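Local coordinates for UPF0403 protein yphP (Bacillus subtilis, PDB 3FHK), which reduces mixed disulfides between protein thiols and bacillithiol as a dithiol bacilliredoxin and shows disulfide isomerase activity through a CXC motif, at residues Q69-N74 with A141-H146; H120-H125 with K137-A142. The protein carries 2 engineered substitutions. All coordinates share one frame; numbering follows the deposited sequence.

Contact 1: Q69-N74 with A141-H146. With SO4 (sulfate ion), chain G.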
loop_
_atom_site.group_PDB
_atom_site.type_symbol
_atom_site.label_atom_id
_atom_site.label_comp_id
_atom_site.label_asym_id
_atom_site.label_seq_id
_atom_site.Cartn_x
_atom_site.Cartn_y
_atom_site.Cartn_z
ATOM N N GLN A 69 0.439 -28.909 20.960
ATOM C CA GLN A 69 -0.354 -30.076 21.319
ATOM C C GLN A 69 0.518 -31.233 21.800
ATOM O O GLN A 69 0.169 -31.915 22.768
ATOM C CB GLN A 69 -1.260 -30.503 20.157
ATOM C CG GLN A 69 -2.436 -29.546 19.926
ATOM C CD GLN A 69 -3.106 -29.716 18.568
ATOM O OE1 GLN A 69 -3.515 -28.738 17.941
ATOM N NE2 GLN A 69 -3.224 -30.959 18.111
ATOM N N ALA A 70 1.650 -31.455 21.136
ATOM C CA ALA A 70 2.548 -32.527 21.546
ATOM C C ALA A 70 3.002 -32.289 22.979
ATOM O O ALA A 70 3.055 -33.210 23.800
ATOM C CB ALA A 70 3.763 -32.617 20.598
ATOM N N VAL A 71 3.291 -31.029 23.280
ATOM C CA VAL A 71 3.793 -30.638 24.590
ATOM C C VAL A 71 2.757 -30.748 25.707
ATOM O O VAL A 71 3.100 -31.006 26.871
ATOM C CB VAL A 71 4.373 -29.216 24.530
ATOM C CG1 VAL A 71 4.178 -28.491 25.830
ATOM C CG2 VAL A 71 5.865 -29.279 24.154
ATOM N N LEU A 72 1.491 -30.553 25.357
ATOM C CA LEU A 72 0.427 -30.566 26.345
ATOM C C LEU A 72 -0.148 -31.963 26.537
ATOM O O LEU A 72 -0.685 -32.286 27.606
ATOM C CB LEU A 72 -0.679 -29.605 25.924
ATOM C CG LEU A 72 -0.406 -28.113 26.107
ATOM C CD1 LEU A 72 -1.517 -27.306 25.443
ATOM C CD2 LEU A 72 -0.290 -27.766 27.592
ATOM N N GLN A 73 -0.016 -32.792 25.504
ATOM C CA GLN A 73 -0.679 -34.091 25.472
ATOM C C GLN A 73 0.201 -35.272 25.887
ATOM O O GLN A 73 -0.302 -36.278 26.386
ATOM C CB GLN A 73 -1.263 -34.336 24.083
ATOM C CG GLN A 73 -2.454 -33.436 23.775
ATOM C CD GLN A 73 -2.916 -33.547 22.339
ATOM O OE1 GLN A 73 -3.429 -32.584 21.766
ATOM N NE2 GLN A 73 -2.728 -34.725 21.741
ATOM N N ASN A 74 1.507 -35.151 25.677
ATOM C CA ASN A 74 2.418 -36.259 25.935
ATOM C C ASN A 74 2.765 -36.392 27.409
ATOM O O ASN A 74 2.944 -35.396 28.105
ATOM C CB ASN A 74 3.698 -36.087 25.114
ATOM C CG ASN A 74 4.362 -37.409 24.787
ATOM O OD1 ASN A 74 3.732 -38.310 24.237
ATOM N ND2 ASN A 74 5.643 -37.531 25.118
ATOM N N ALA A 141 7.514 -39.110 19.840
ATOM C CA ALA A 141 8.489 -40.193 19.814
ATOM C C ALA A 141 9.862 -39.669 20.215
ATOM O O ALA A 141 10.653 -40.384 20.832
ATOM C CB ALA A 141 8.543 -40.832 18.439
ATOM N N ALA A 142 10.135 -38.415 19.861
ATOM C CA ALA A 142 11.365 -37.751 20.272
ATOM C C ALA A 142 11.320 -37.437 21.766
ATOM O O ALA A 142 12.297 -37.670 22.465
ATOM C CB ALA A 142 11.593 -36.479 19.454
ATOM N N PHE A 143 10.187 -36.924 22.260
ATOM C CA PHE A 143 10.043 -36.665 23.699
ATOM C C PHE A 143 10.278 -37.934 24.500
ATOM O O PHE A 143 10.934 -37.922 25.534
ATOM C CB PHE A 143 8.661 -36.114 24.044
ATOM C CG PHE A 143 8.376 -34.753 23.466
ATOM C CD1 PHE A 143 7.080 -34.242 23.479
ATOM C CD2 PHE A 143 9.389 -33.997 22.896
ATOM C CE1 PHE A 143 6.802 -32.987 22.951
ATOM C CE2 PHE A 143 9.118 -32.743 22.358
ATOM C CZ PHE A 143 7.826 -32.237 22.387
ATOM N N ASP A 144 9.732 -39.040 24.016
ATOM C CA ASP A 144 9.871 -40.306 24.712
ATOM C C ASP A 144 11.309 -40.812 24.676
ATOM O O ASP A 144 11.792 -41.406 25.631
ATOM C CB ASP A 144 8.899 -41.329 24.130
ATOM C CG ASP A 144 7.436 -40.944 24.385
ATOM O OD1 ASP A 144 7.197 -40.056 25.237
ATOM O OD2 ASP A 144 6.534 -41.525 23.740
ATOM N N ALA A 145 12.004 -40.549 23.579
ATOM C CA ALA A 145 13.380 -40.993 23.450
ATOM C C ALA A 145 14.317 -40.186 24.342
ATOM O O ALA A 145 15.321 -40.706 24.818
ATOM C CB ALA A 145 13.826 -40.908 21.991
ATOM N N HIS A 146 13.986 -38.919 24.582
ATOM C CA HIS A 146 14.958 -37.998 25.178
ATOM C C HIS A 146 14.530 -37.305 26.459
ATOM O O HIS A 146 15.377 -36.913 27.264
ATOM C CB HIS A 146 15.376 -36.954 24.143
ATOM C CG HIS A 146 16.047 -37.552 22.950
ATOM N ND1 HIS A 146 17.333 -38.050 23.000
ATOM C CD2 HIS A 146 15.606 -37.769 21.691
ATOM C CE1 HIS A 146 17.655 -38.537 21.816
ATOM N NE2 HIS A 146 16.631 -38.376 21.000
HETATM S S SO4 G . 16.291 -39.418 17.220
HETATM O O1 SO4 G . 16.836 -38.451 16.267
HETATM O O2 SO4 G . 15.281 -40.216 16.529
HETATM O O3 SO4 G . 17.343 -40.307 17.712
HETATM O O4 SO4 G . 15.703 -38.705 18.352
HETATM O O HOH W 1 3.977 -40.902 23.687
#
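N74 and F143 are the nearest CA pair, 8.0 Å apart, where the C-terminal end of helix 57-73 meets the last turns of helix 132-146. Both helices belong to a thioredoxin-like fold. N74 follows directly on the end of helix 57-73, and its CB points toward the second helix. CG lies anti to the backbone N (chi1 -152°), and from there the ND2 branch of the amide reaches D144. There N74 ND2 donates to D144 OD1 at 3.0 Å with an N-H...O angle of 159°; the acceptor lies close to the amide plane, whereas the donor stands above the carboxylate plane. A water closes the other side of the pair by donating to both N74 OD1 and D144 OD2. N74 ND2 also bonds to K76 O, so the amide nitrogen is gripped twice and the rotation of the group is fixed. An alanine here would probably leave D144 OD1 without its amide donor and K76 O without this partner, and would open a gap beside the F143 CB methylene.

The F143 ring fills the apolar part. N74 ND2 and A70 O lie at its edge, the latter 3.8 Å from F143 CE1, while A70 CB packs 3.9 Å from the same CE1. P78 and L49 of strand 47-53 also touch the ring. V71 adds one methyl obliquely, with CG2 4.0 Å from F143 CZ.

Contact 2: H120-H125 with K137-A142. With SO4 (sulfate ion), chain G.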
loop_
_atom_site.group_PDB
_atom_site.type_symbol
_atom_site.label_atom_id
_atom_site.label_comp_id
_atom_site.label_asym_id
_atom_site.label_seq_id
_atom_site.Cartn_x
_atom_site.Cartn_y
_atom_site.Cartn_z
ATOM N N HIS A 120 17.366 -33.914 18.554
ATOM C CA HIS A 120 16.407 -34.251 17.509
ATOM C C HIS A 120 16.000 -33.005 16.742
ATOM O O HIS A 120 15.724 -31.973 17.332
ATOM C CB HIS A 120 15.174 -34.954 18.075
ATOM C CG HIS A 120 14.260 -35.483 17.017
ATOM N ND1 HIS A 120 14.509 -36.661 16.341
ATOM C CD2 HIS A 120 13.115 -34.983 16.494
ATOM C CE1 HIS A 120 13.548 -36.868 15.458
ATOM N NE2 HIS A 120 12.690 -35.872 15.531
ATOM N N PHE A 121 15.970 -33.107 15.424
ATOM C CA PHE A 121 15.741 -31.945 14.590
ATOM C C PHE A 121 14.586 -32.242 13.639
ATOM O O PHE A 121 14.462 -33.351 13.137
ATOM C CB PHE A 121 17.022 -31.575 13.824
ATOM C CG PHE A 121 16.978 -30.200 13.203
ATOM C CD1 PHE A 121 16.806 -30.042 11.839
ATOM C CD2 PHE A 121 17.093 -29.066 13.989
ATOM C CE1 PHE A 121 16.741 -28.776 11.274
ATOM C CE2 PHE A 121 17.030 -27.799 13.428
ATOM C CZ PHE A 121 16.850 -27.654 12.074
ATOM N N ILE A 122 13.719 -31.259 13.430
ATOM C CA ILE A 122 12.632 -31.397 12.476
ATOM C C ILE A 122 12.683 -30.238 11.496
ATOM O O ILE A 122 12.175 -29.162 11.781
ATOM C CB ILE A 122 11.266 -31.399 13.170
ATOM C CG1 ILE A 122 11.228 -32.472 14.261
ATOM C CG2 ILE A 122 10.151 -31.630 12.148
ATOM C CD1 ILE A 122 9.982 -32.412 15.121
ATOM N N PRO A 123 13.323 -30.448 10.341
ATOM C CA PRO A 123 13.439 -29.358 9.374
ATOM C C PRO A 123 12.098 -29.116 8.688
ATOM O O PRO A 123 11.181 -29.927 8.821
ATOM C CB PRO A 123 14.457 -29.892 8.370
ATOM C CG PRO A 123 14.298 -31.371 8.432
ATOM C CD PRO A 123 13.889 -31.712 9.838
ATOM N N ARG A 124 11.997 -28.016 7.958
ATOM C CA ARG A 124 10.776 -27.694 7.234
ATOM C C ARG A 124 10.222 -28.848 6.384
ATOM O O ARG A 124 9.013 -29.054 6.339
ATOM C CB ARG A 124 10.972 -26.451 6.366
ATOM C CG ARG A 124 9.710 -26.098 5.605
ATOM C CD ARG A 124 9.938 -25.002 4.567
ATOM N NE ARG A 124 8.772 -24.858 3.698
ATOM C CZ ARG A 124 7.847 -23.913 3.831
ATOM N NH1 ARG A 124 7.951 -23.008 4.793
ATOM N NH2 ARG A 124 6.819 -23.867 2.994
ATOM N N HIS A 125 11.094 -29.607 5.723
ATOM C CA HIS A 125 10.627 -30.661 4.817
ATOM C C HIS A 125 10.030 -31.848 5.560
ATOM O O HIS A 125 9.397 -32.710 4.959
ATOM C CB HIS A 125 11.726 -31.103 3.839
ATOM C CG HIS A 125 12.811 -31.928 4.464
ATOM N ND1 HIS A 125 14.061 -31.424 4.746
ATOM C CD2 HIS A 125 12.835 -33.231 4.838
ATOM C CE1 HIS A 125 14.809 -32.376 5.280
ATOM N NE2 HIS A 125 14.088 -33.480 5.346
ATOM N N LYS A 137 3.428 -37.264 16.146
ATOM C CA LYS A 137 4.044 -38.560 16.398
ATOM C C LYS A 137 5.562 -38.423 16.323
ATOM O O LYS A 137 6.297 -39.091 17.049
ATOM C CB LYS A 137 3.550 -39.589 15.377
ATOM C CG LYS A 137 4.059 -41.011 15.613
ATOM N N ASN A 138 6.019 -37.548 15.434
ATOM C CA ASN A 138 7.433 -37.244 15.309
ATOM C C ASN A 138 7.943 -36.636 16.609
ATOM O O ASN A 138 8.904 -37.120 17.195
ATOM C CB ASN A 138 7.650 -36.281 14.136
ATOM C CG ASN A 138 9.120 -36.030 13.836
ATOM O OD1 ASN A 138 9.983 -36.188 14.700
ATOM N ND2 ASN A 138 9.408 -35.621 12.604
ATOM N N LEU A 139 7.286 -35.570 17.054
ATOM C CA LEU A 139 7.662 -34.886 18.288
ATOM C C LEU A 139 7.601 -35.808 19.501
ATOM O O LEU A 139 8.543 -35.874 20.285
ATOM C CB LEU A 139 6.745 -33.686 18.532
ATOM C CG LEU A 139 7.112 -32.393 17.815
ATOM C CD1 LEU A 139 5.987 -31.379 17.893
ATOM C CD2 LEU A 139 8.387 -31.823 18.413
ATOM N N THR A 140 6.480 -36.509 19.659
ATOM C CA THR A 140 6.256 -37.300 20.861
ATOM C C THR A 140 7.204 -38.489 20.973
ATOM O O THR A 140 7.647 -38.834 22.069
ATOM C CB THR A 140 4.773 -37.771 20.987
ATOM O OG1 THR A 140 4.423 -38.589 19.866
ATOM C CG2 THR A 140 3.844 -36.583 21.050
ATOM N N ALA A 141 7.514 -39.110 19.840
ATOM C CA ALA A 141 8.489 -40.193 19.814
ATOM C C ALA A 141 9.862 -39.669 20.215
ATOM O O ALA A 141 10.653 -40.384 20.832
ATOM C CB ALA A 141 8.543 -40.832 18.439
ATOM N N ALA A 142 10.135 -38.415 19.861
ATOM C CA ALA A 142 11.365 -37.751 20.272
ATOM C C ALA A 142 11.320 -37.437 21.766
ATOM O O ALA A 142 12.297 -37.670 22.465
ATOM C CB ALA A 142 11.593 -36.479 19.454
HETATM S S SO4 G . 16.291 -39.418 17.220
HETATM O O1 SO4 G . 16.836 -38.451 16.267
HETATM O O2 SO4 G . 15.281 -40.216 16.529
HETATM O O3 SO4 G . 17.343 -40.307 17.712
HETATM O O4 SO4 G . 15.703 -38.705 18.352
HETATM O O HOH W 2 12.448 -35.276 11.965
#
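H120 lays one face of its imidazole under the methyl of A142: A142 CB sits 3.9 Å from the ring centroid and 23° off the normal, a CH-pi contact displaced toward the CG-CD2 rim. CG lies anti to the backbone N, on the side of the helix. H120 NE2 meets N138 OD1 at 2.8 Å, bent to 149° at the hydrogen, with the nitrogen in the carbonyl plane of an amide turned 77° from the ring. H120 ND1 gives a bond of 2.9 Å to O1 of a sulfate ion, probably from the crystallisation liquor, which H146 also binds; donation from both nitrogens is consistent with a protonated imidazole in this crystal. N138 ND2 donates to a water that donates to F121 O, a second tie to the strand. Deeper in, I122 CD1 packs 3.7 Å from L139 CD2, the two side chains crossing at about a right angle.

The axes of strand 120-122 and helix 137-142 run nearly antiparallel at 9.8 Å, the usual spacing of a helix packed on a sheet. The strand, outermost in the chain's own sheet, pairs with strand 109-114, and R124 beyond it touches C56 and C58 of the CXC motif.

Overall arrangement
From the N terminus, the chain passes helix 2-24, strand 29-30, helix 34-43 and strand 47-53 before helix 57-73, which begins within the CXC motif and supplies the first half of contact 1 at its far end. It then builds strands 80-85, 109-114 and 117-122, with helix 90-97 between the first two, before entering helix 132-146. Contact 2 closes the short connection from the last strand into that helix; its strand half lies within the long loop that contact 1 closes, while its helix half overlaps the second half of contact 1 at A141 and A142. They meet where A70 CB packs against L139 CD1 and T140 CG2. Helix 132-146 thereby joins helix 57-73 to strand 117-122.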